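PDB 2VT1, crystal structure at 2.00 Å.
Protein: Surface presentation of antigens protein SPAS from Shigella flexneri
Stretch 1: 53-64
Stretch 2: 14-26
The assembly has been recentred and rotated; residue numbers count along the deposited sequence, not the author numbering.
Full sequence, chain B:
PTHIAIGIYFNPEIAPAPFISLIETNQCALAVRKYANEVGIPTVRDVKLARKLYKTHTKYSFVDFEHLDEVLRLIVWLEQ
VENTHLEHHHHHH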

ATOM      1  N   LEU B  53       1.087  -1.571 -10.036  1.00 14.89           N
ATOM      2  CA  LEU B  53       1.674  -2.432  -9.018  1.00 16.35           C
ATOM      3  C   LEU B  53       0.887  -3.719  -8.938  1.00 16.30           C
ATOM      4  O   LEU B  53       1.452  -4.798  -8.799  1.00 15.25           O
ATOM      5  CB  LEU B  53       1.706  -1.723  -7.655  1.00 17.03           C
ATOM      6  CG  LEU B  53       2.545  -0.445  -7.576  1.00 16.62           C
ATOM      7  CD1 LEU B  53       2.400   0.236  -6.207  1.00 15.89           C
ATOM      8  CD2 LEU B  53       4.019  -0.743  -7.885  1.00 18.24           C
ATOM      9  N   TYR B  54      -0.428  -3.612  -9.046  1.00 17.70           N
ATOM     10  CA  TYR B  54      -1.266  -4.796  -9.021  1.00 18.56           C
ATOM     11  C   TYR B  54      -0.952  -5.732 -10.191  1.00 20.35           C
ATOM     12  O   TYR B  54      -0.976  -6.967 -10.031  1.00 18.60           O
ATOM     13  CB  TYR B  54      -2.741  -4.404  -9.055  1.00 19.90           C
ATOM     14  CG  TYR B  54      -3.645  -5.604  -9.185  1.00 20.13           C
ATOM     15  CD1 TYR B  54      -4.320  -5.856 -10.360  1.00 22.93           C
ATOM     16  CD2 TYR B  54      -3.779  -6.503  -8.145  1.00 18.98           C
ATOM     17  CE1 TYR B  54      -5.125  -6.959 -10.488  1.00 24.67           C
ATOM     18  CE2 TYR B  54      -4.582  -7.591  -8.260  1.00 22.65           C
ATOM     19  CZ  TYR B  54      -5.248  -7.821  -9.433  1.00 25.41           C
ATOM     20  OH  TYR B  54      -6.050  -8.927  -9.554  1.00 33.74           O
ATOM     21  N   LYS B  55      -0.656  -5.150 -11.363  1.00 20.79           N
ATOM     22  CA  LYS B  55      -0.410  -5.937 -12.576  1.00 21.75           C
ATOM     23  C   LYS B  55       1.017  -6.492 -12.644  1.00 21.49           C
ATOM     24  O   LYS B  55       1.280  -7.406 -13.436  1.00 23.19           O
ATOM     25  CB  LYS B  55      -0.679  -5.116 -13.850  1.00 22.43           C
ATOM     26  CG  LYS B  55      -2.128  -4.662 -14.075  1.00 25.98           C
ATOM     27  CD  LYS B  55      -3.132  -5.813 -14.132  1.00 34.20           C
ATOM     28  CE  LYS B  55      -3.085  -6.609 -15.449  1.00 39.70           C
ATOM     29  NZ  LYS B  55      -3.957  -7.846 -15.462  1.00 41.67           N
ATOM     30  N   THR B  56       1.932  -5.958 -11.826  1.00 21.36           N
ATOM     31  CA  THR B  56       3.355  -6.323 -11.918  1.00 21.34           C
ATOM     32  C   THR B  56       3.969  -6.998 -10.682  1.00 21.90           C
ATOM     33  O   THR B  56       5.065  -7.548 -10.779  1.00 23.52           O
ATOM     34  CB  THR B  56       4.264  -5.098 -12.230  1.00 20.33           C
ATOM     35  OG1 THR B  56       4.029  -4.065 -11.271  1.00 19.92           O
ATOM     36  CG2 THR B  56       4.011  -4.563 -13.627  1.00 22.31           C
ATOM     37  N   HIS B  57       3.300  -6.945  -9.532  1.00 21.61           N
ATOM     38  CA  HIS B  57       3.917  -7.403  -8.285  1.00 22.05           C
ATOM     39  C   HIS B  57       3.098  -8.430  -7.505  1.00 22.80           C
ATOM     40  O   HIS B  57       1.875  -8.510  -7.635  1.00 20.28           O
ATOM     41  CB  HIS B  57       4.219  -6.220  -7.361  1.00 22.79           C
ATOM     42  CG  HIS B  57       5.377  -5.374  -7.806  1.00 21.85           C
ATOM     43  ND1 HIS B  57       5.250  -4.367  -8.740  1.00 23.12           N
ATOM     44  CD2 HIS B  57       6.675  -5.369  -7.425  1.00 23.00           C
ATOM     45  CE1 HIS B  57       6.425  -3.792  -8.926  1.00 23.33           C
ATOM     46  NE2 HIS B  57       7.308  -4.387  -8.146  1.00 21.94           N
ATOM     47  N   THR B  58       3.805  -9.223  -6.703  1.00 23.66           N
ATOM     48  CA  THR B  58       3.184 -10.102  -5.724  1.00 24.54           C
ATOM     49  C   THR B  58       3.364  -9.480  -4.334  1.00 23.38           C
ATOM     50  O   THR B  58       4.224  -8.627  -4.138  1.00 22.51           O
ATOM     51  CB  THR B  58       3.803 -11.538  -5.770  1.00 24.91           C
ATOM     52  OG1 THR B  58       5.060 -11.550  -5.084  1.00 28.53           O
ATOM     53  CG2 THR B  58       4.017 -11.981  -7.199  1.00 26.80           C
ATOM     54  N   LYS B  59       2.555  -9.897  -3.363  1.00 23.67           N
ATOM     55  CA  LYS B  59       2.610  -9.302  -2.033  1.00 23.43           C
ATOM     56  C   LYS B  59       3.908  -9.687  -1.352  1.00 23.83           C
ATOM     57  O   LYS B  59       4.564 -10.658  -1.743  1.00 22.85           O
ATOM     58  CB  LYS B  59       1.424  -9.764  -1.182  1.00 25.19           C
ATOM     59  CG  LYS B  59       1.427 -11.250  -0.882  1.00 27.03           C
ATOM     60  CD  LYS B  59       0.594 -11.575   0.354  1.00 30.82           C
ATOM     61  CE  LYS B  59      -0.899 -11.388   0.107  1.00 29.35           C
ATOM     62  NZ  LYS B  59      -1.676 -11.766   1.323  1.00 29.27           N
ATOM     63  N   TYR B  60       4.260  -8.928  -0.319  1.00 22.77           N
ATOM     64  CA  TYR B  60       5.478  -9.142   0.437  1.00 23.30           C
ATOM     65  C   TYR B  60       6.703  -9.164  -0.469  1.00 25.24           C
ATOM     66  O   TYR B  60       7.539 -10.077  -0.390  1.00 25.50           O
ATOM     67  CB  TYR B  60       5.392 -10.431   1.256  1.00 23.79           C
ATOM     68  CG  TYR B  60       4.184 -10.495   2.171  1.00 21.48           C
ATOM     69  CD1 TYR B  60       3.891  -9.452   3.041  1.00 19.75           C
ATOM     70  CD2 TYR B  60       3.349 -11.599   2.171  1.00 22.78           C
ATOM     71  CE1 TYR B  60       2.796  -9.505   3.882  1.00 20.18           C
ATOM     72  CE2 TYR B  60       2.248 -11.667   3.013  1.00 23.14           C
ATOM     73  CZ  TYR B  60       1.980 -10.617   3.870  1.00 23.40           C
ATOM     74  OH  TYR B  60       0.882 -10.671   4.698  1.00 24.27           O
ATOM     75  N   SER B  61       6.806  -8.149  -1.325  1.00 24.42           N
ATOM     76  CA  SER B  61       7.979  -7.994  -2.177  1.00 25.66           C
ATOM     77  C   SER B  61       8.370  -6.512  -2.330  1.00 26.32           C
ATOM     78  O   SER B  61       7.533  -5.612  -2.149  1.00 24.74           O
ATOM     79  CB  SER B  61       7.741  -8.657  -3.546  1.00 26.09           C
ATOM     80  OG  SER B  61       6.761  -7.981  -4.321  1.00 26.51           O
ATOM     81  N   PHE B  62       9.640  -6.263  -2.650  1.00 26.08           N
ATOM     82  CA  PHE B  62      10.111  -4.904  -2.881  1.00 25.82           C
ATOM     83  C   PHE B  62       9.693  -4.393  -4.241  1.00 24.59           C
ATOM     84  O   PHE B  62       9.573  -5.158  -5.180  1.00 23.61           O
ATOM     85  CB  PHE B  62      11.625  -4.839  -2.727  1.00 26.62           C
ATOM     86  CG  PHE B  62      12.072  -5.098  -1.335  1.00 27.53           C
ATOM     87  CD1 PHE B  62      12.363  -6.385  -0.924  1.00 30.95           C
ATOM     88  CD2 PHE B  62      12.143  -4.068  -0.417  1.00 27.84           C
ATOM     89  CE1 PHE B  62      12.743  -6.639   0.370  1.00 29.48           C
ATOM     90  CE2 PHE B  62      12.525  -4.319   0.883  1.00 29.34           C
ATOM     91  CZ  PHE B  62      12.826  -5.607   1.274  1.00 29.93           C
ATOM     92  N   VAL B  63       9.443  -3.093  -4.337  1.00 24.84           N
ATOM     93  CA  VAL B  63       9.052  -2.506  -5.601  1.00 25.34           C
ATOM     94  C   VAL B  63      10.261  -2.577  -6.528  1.00 26.05           C
ATOM     95  O   VAL B  63      11.381  -2.308  -6.110  1.00 27.54           O
ATOM     96  CB  VAL B  63       8.552  -1.065  -5.421  1.00 24.56           C
ATOM     97  CG1 VAL B  63       8.177  -0.449  -6.765  1.00 24.86           C
ATOM     98  CG2 VAL B  63       7.365  -1.049  -4.491  1.00 26.10           C
ATOM     99  N   ASP B  64      10.035  -2.967  -7.779  1.00 28.03           N
ATOM    100  CA  ASP B  64      11.123  -3.134  -8.733  1.00 29.61           C
ATOM    101  C   ASP B  64      11.698  -1.784  -9.157  1.00 29.72           C
ATOM    102  O   ASP B  64      11.023  -0.767  -9.055  1.00 28.92           O
ATOM    103  CB  ASP B  64      10.647  -3.942  -9.942  1.00 32.10           C
ATOM    104  CG  ASP B  64       9.526  -3.265 -10.691  1.00 36.05           C
ATOM    105  OD1 ASP B  64       9.422  -2.028 -10.596  1.00 41.40           O
ATOM    106  OD2 ASP B  64       8.749  -3.968 -11.374  1.00 43.57           O
TER
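Stretch 2 14-26: IAPAPFISLIETN

Stretch 2 (14-26) runs antiparallel to the second half of stretch 1, entering with A15, A17 and P18 beside F62 and V63, continuing as a strand that runs to T25, with its far end at T25 beside Y54, in the helix end (to T56) that opens stretch 1. The pairing is short. V63 N donates to P18 O (2.9 Å, nearly linear) and I20 N to S61 O (2.8 Å); I20 O receives only a weak, bent bond from Y60 N (2.8 Å) and a weak, longer one from S61 N (3.4 Å). Between the good bonds, F62 and F19 form a non-hydrogen-bonded pair with CA atoms 4.2 Å apart, and F62 CA lies 3.5 Å from P18 O in a CA-H...O contact.

I20 covers the most surface. Its side chain (chi1 m, chi2 t) lies between the two ends of the loop: CD1 reaches H57 CB at 3.5 Å, while CG1 lies 4.1 Å from V63 CG2. On the face bearing F62 and F19, the edge of the F19 ring meets the face of the F62 ring, with centroids 5.1 Å apart and planes at 74°; F19 CD1 is 3.8 Å from F62 CZ. F19 CZ approaches Y60 CA at 3.5 Å, and toward the start of stretch 2 F62 CE2 lies 4.3 Å from A15 CB.

I23 points toward stretch 1 and bridges helix and loop: CD1 packs 3.6 Å from H57 O, and CG2 meets the edge of the Y54 ring, 3.7 Å from CD2. The end of Y54 also leans to T25, with CE2 3.4 Å from CG2. K59 NZ and E24 OE2, 4.3 Å apart, are too distant for a salt bridge; a water links them, accepting from K59 NZ (2.5 Å) and donating to E24 OE2 (2.7 Å).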

ATOM      1  N   ILE B  14      17.412  -1.072   4.977  1.00 31.88           N
ATOM      2  CA  ILE B  14      17.301  -2.418   4.424  1.00 33.01           C
ATOM      3  C   ILE B  14      17.389  -2.423   2.898  1.00 34.27           C
ATOM      4  O   ILE B  14      17.991  -3.321   2.301  1.00 34.49           O
ATOM      5  CB  ILE B  14      16.001  -3.096   4.849  1.00 33.33           C
ATOM      6  CG1 ILE B  14      15.886  -3.092   6.377  1.00 33.46           C
ATOM      7  CG2 ILE B  14      15.970  -4.518   4.310  1.00 33.96           C
ATOM      8  CD1 ILE B  14      14.491  -3.346   6.881  1.00 35.69           C
ATOM      9  N   ALA B  15      16.782  -1.418   2.271  1.00 33.60           N
ATOM     10  CA  ALA B  15      16.907  -1.229   0.837  1.00 32.42           C
ATOM     11  C   ALA B  15      16.295   0.106   0.443  1.00 32.43           C
ATOM     12  O   ALA B  15      15.444   0.644   1.159  1.00 31.37           O
ATOM     13  CB  ALA B  15      16.253  -2.366   0.078  1.00 32.65           C
ATOM     14  N   PRO B  16      16.743   0.655  -0.697  1.00 32.46           N
ATOM     15  CA  PRO B  16      16.278   1.959  -1.169  1.00 31.32           C
ATOM     16  C   PRO B  16      14.908   1.874  -1.833  1.00 29.52           C
ATOM     17  O   PRO B  16      14.306   2.895  -2.146  1.00 30.84           O
ATOM     18  CB  PRO B  16      17.360   2.378  -2.171  1.00 31.42           C
ATOM     19  CG  PRO B  16      17.927   1.099  -2.680  1.00 32.04           C
ATOM     20  CD  PRO B  16      17.775   0.075  -1.578  1.00 31.93           C
ATOM     21  N   ALA B  17      14.418   0.657  -2.023  1.00 28.15           N
ATOM     22  CA  ALA B  17      13.107   0.441  -2.609  1.00 26.15           C
ATOM     23  C   ALA B  17      12.058   0.243  -1.527  1.00 24.56           C
ATOM     24  O   ALA B  17      12.331  -0.422  -0.522  1.00 23.81           O
ATOM     25  CB  ALA B  17      13.142  -0.769  -3.513  1.00 26.02           C
ATOM     26  N   PRO B  18      10.856   0.820  -1.731  1.00 22.74           N
ATOM     27  CA  PRO B  18       9.680   0.558  -0.882  1.00 22.68           C
ATOM     28  C   PRO B  18       9.272  -0.911  -0.927  1.00 20.69           C
ATOM     29  O   PRO B  18       9.673  -1.616  -1.820  1.00 21.32           O
ATOM     30  CB  PRO B  18       8.583   1.448  -1.500  1.00 22.40           C
ATOM     31  CG  PRO B  18       9.329   2.523  -2.241  1.00 22.84           C
ATOM     32  CD  PRO B  18      10.584   1.844  -2.753  1.00 23.22           C
ATOM     33  N   PHE B  19       8.470  -1.359   0.023  1.00 20.86           N
ATOM     34  CA  PHE B  19       8.121  -2.771   0.145  1.00 21.25           C
ATOM     35  C   PHE B  19       6.601  -2.908   0.186  1.00 20.52           C
ATOM     36  O   PHE B  19       5.937  -2.204   0.936  1.00 20.59           O
ATOM     37  CB  PHE B  19       8.754  -3.329   1.425  1.00 22.28           C
ATOM     38  CG  PHE B  19       8.307  -4.722   1.802  1.00 22.60           C
ATOM     39  CD1 PHE B  19       9.087  -5.818   1.498  1.00 21.21           C
ATOM     40  CD2 PHE B  19       7.143  -4.924   2.505  1.00 21.37           C
ATOM     41  CE1 PHE B  19       8.704  -7.089   1.860  1.00 25.71           C
ATOM     42  CE2 PHE B  19       6.747  -6.206   2.871  1.00 25.17           C
ATOM     43  CZ  PHE B  19       7.533  -7.284   2.559  1.00 24.36           C
ATOM     44  N   ILE B  20       6.058  -3.784  -0.654  1.00 20.20           N
ATOM     45  CA  ILE B  20       4.613  -4.038  -0.703  1.00 19.62           C
ATOM     46  C   ILE B  20       4.183  -5.034   0.379  1.00 20.58           C
ATOM     47  O   ILE B  20       4.553  -6.202   0.326  1.00 18.50           O
ATOM     48  CB  ILE B  20       4.177  -4.583  -2.085  1.00 19.11           C
ATOM     49  CG1 ILE B  20       4.363  -3.506  -3.165  1.00 20.06           C
ATOM     50  CG2 ILE B  20       2.708  -5.098  -2.013  1.00 14.26           C
ATOM     51  CD1 ILE B  20       4.266  -4.016  -4.591  1.00 20.41           C
ATOM     52  N   SER B  21       3.395  -4.550   1.337  1.00 21.71           N
ATOM     53  CA  SER B  21       2.928  -5.323   2.496  1.00 23.50           C
ATOM     54  C   SER B  21       1.550  -5.978   2.320  1.00 24.05           C
ATOM     55  O   SER B  21       1.152  -6.828   3.115  1.00 27.86           O
ATOM     56  CB  SER B  21       2.840  -4.401   3.703  1.00 23.62           C
ATOM     57  OG  SER B  21       2.067  -3.248   3.399  1.00 27.18           O
ATOM     58  N   LEU B  22       0.806  -5.565   1.307  1.00 22.94           N
ATOM     59  CA  LEU B  22      -0.496  -6.150   1.057  1.00 21.34           C
ATOM     60  C   LEU B  22      -0.970  -5.755  -0.329  1.00 19.25           C
ATOM     61  O   LEU B  22      -0.646  -4.685  -0.840  1.00 19.43           O
ATOM     62  CB  LEU B  22      -1.508  -5.755   2.161  1.00 22.10           C
ATOM     63  CG  LEU B  22      -2.176  -4.370   2.218  1.00 18.09           C
ATOM     64  CD1 LEU B  22      -3.416  -4.315   1.341  1.00 16.91           C
ATOM     65  CD2 LEU B  22      -2.557  -4.033   3.637  1.00 19.07           C
ATOM     66  N   ILE B  23      -1.692  -6.661  -0.951  1.00 17.62           N
ATOM     67  CA  ILE B  23      -2.399  -6.364  -2.176  1.00 18.10           C
ATOM     68  C   ILE B  23      -3.770  -6.997  -2.075  1.00 18.51           C
ATOM     69  O   ILE B  23      -3.887  -8.218  -2.018  1.00 17.45           O
ATOM     70  CB  ILE B  23      -1.713  -6.936  -3.422  1.00 17.78           C
ATOM     71  CG1 ILE B  23      -0.269  -6.422  -3.546  1.00 17.94           C
ATOM     72  CG2 ILE B  23      -2.527  -6.570  -4.668  1.00 17.26           C
ATOM     73  CD1 ILE B  23       0.422  -6.802  -4.858  1.00 14.26           C
ATOM     74  N   GLU B  24      -4.803  -6.165  -2.044  1.00 17.34           N
ATOM     75  CA  GLU B  24      -6.174  -6.669  -2.026  1.00 18.87           C
ATOM     76  C   GLU B  24      -6.979  -5.968  -3.121  1.00 18.48           C
ATOM     77  O   GLU B  24      -6.582  -4.912  -3.607  1.00 17.30           O
ATOM     78  CB  GLU B  24      -6.827  -6.454  -0.656  1.00 17.83           C
ATOM     79  CG  GLU B  24      -6.073  -7.073   0.510  1.00 19.32           C
ATOM     80  CD  GLU B  24      -6.057  -8.597   0.493  1.00 26.56           C
ATOM     81  OE1 GLU B  24      -7.015  -9.211  -0.026  1.00 30.66           O
ATOM     82  OE2 GLU B  24      -5.093  -9.186   1.026  1.00 28.37           O
ATOM     83  N   THR B  25      -8.087  -6.581  -3.527  1.00 17.50           N
ATOM     84  CA  THR B  25      -8.914  -6.051  -4.585  1.00 17.96           C
ATOM     85  C   THR B  25     -10.385  -6.088  -4.171  1.00 19.38           C
ATOM     86  O   THR B  25     -10.775  -6.814  -3.254  1.00 18.08           O
ATOM     87  CB  THR B  25      -8.761  -6.883  -5.912  1.00 19.83           C
ATOM     88  OG1 THR B  25      -9.224  -8.230  -5.704  1.00 20.97           O
ATOM     89  CG2 THR B  25      -7.314  -6.925  -6.384  1.00 18.71           C
ATOM     90  N   ASN B  26     -11.191  -5.287  -4.860  1.00 19.69           N
ATOM     91  CA  ASN B  26     -12.642  -5.269  -4.689  1.00 19.38           C
ATOM     92  C   ASN B  26     -13.114  -5.076  -3.252  1.00 18.50           C
ATOM     93  O   ASN B  26     -12.744  -4.105  -2.618  1.00 18.60           O
ATOM     94  CB  ASN B  26     -13.245  -6.513  -5.337  1.00 19.50           C
ATOM     95  CG  ASN B  26     -13.085  -6.499  -6.844  1.00 22.62           C
ATOM     96  OD1 ASN B  26     -13.136  -5.430  -7.461  1.00 26.15           O
ATOM     97  ND2 ASN B  26     -12.865  -7.675  -7.442  1.00 22.81           N
TER
HETATM   98  O   HOH W   1      -4.131 -11.747   0.793  1.00 33.22           O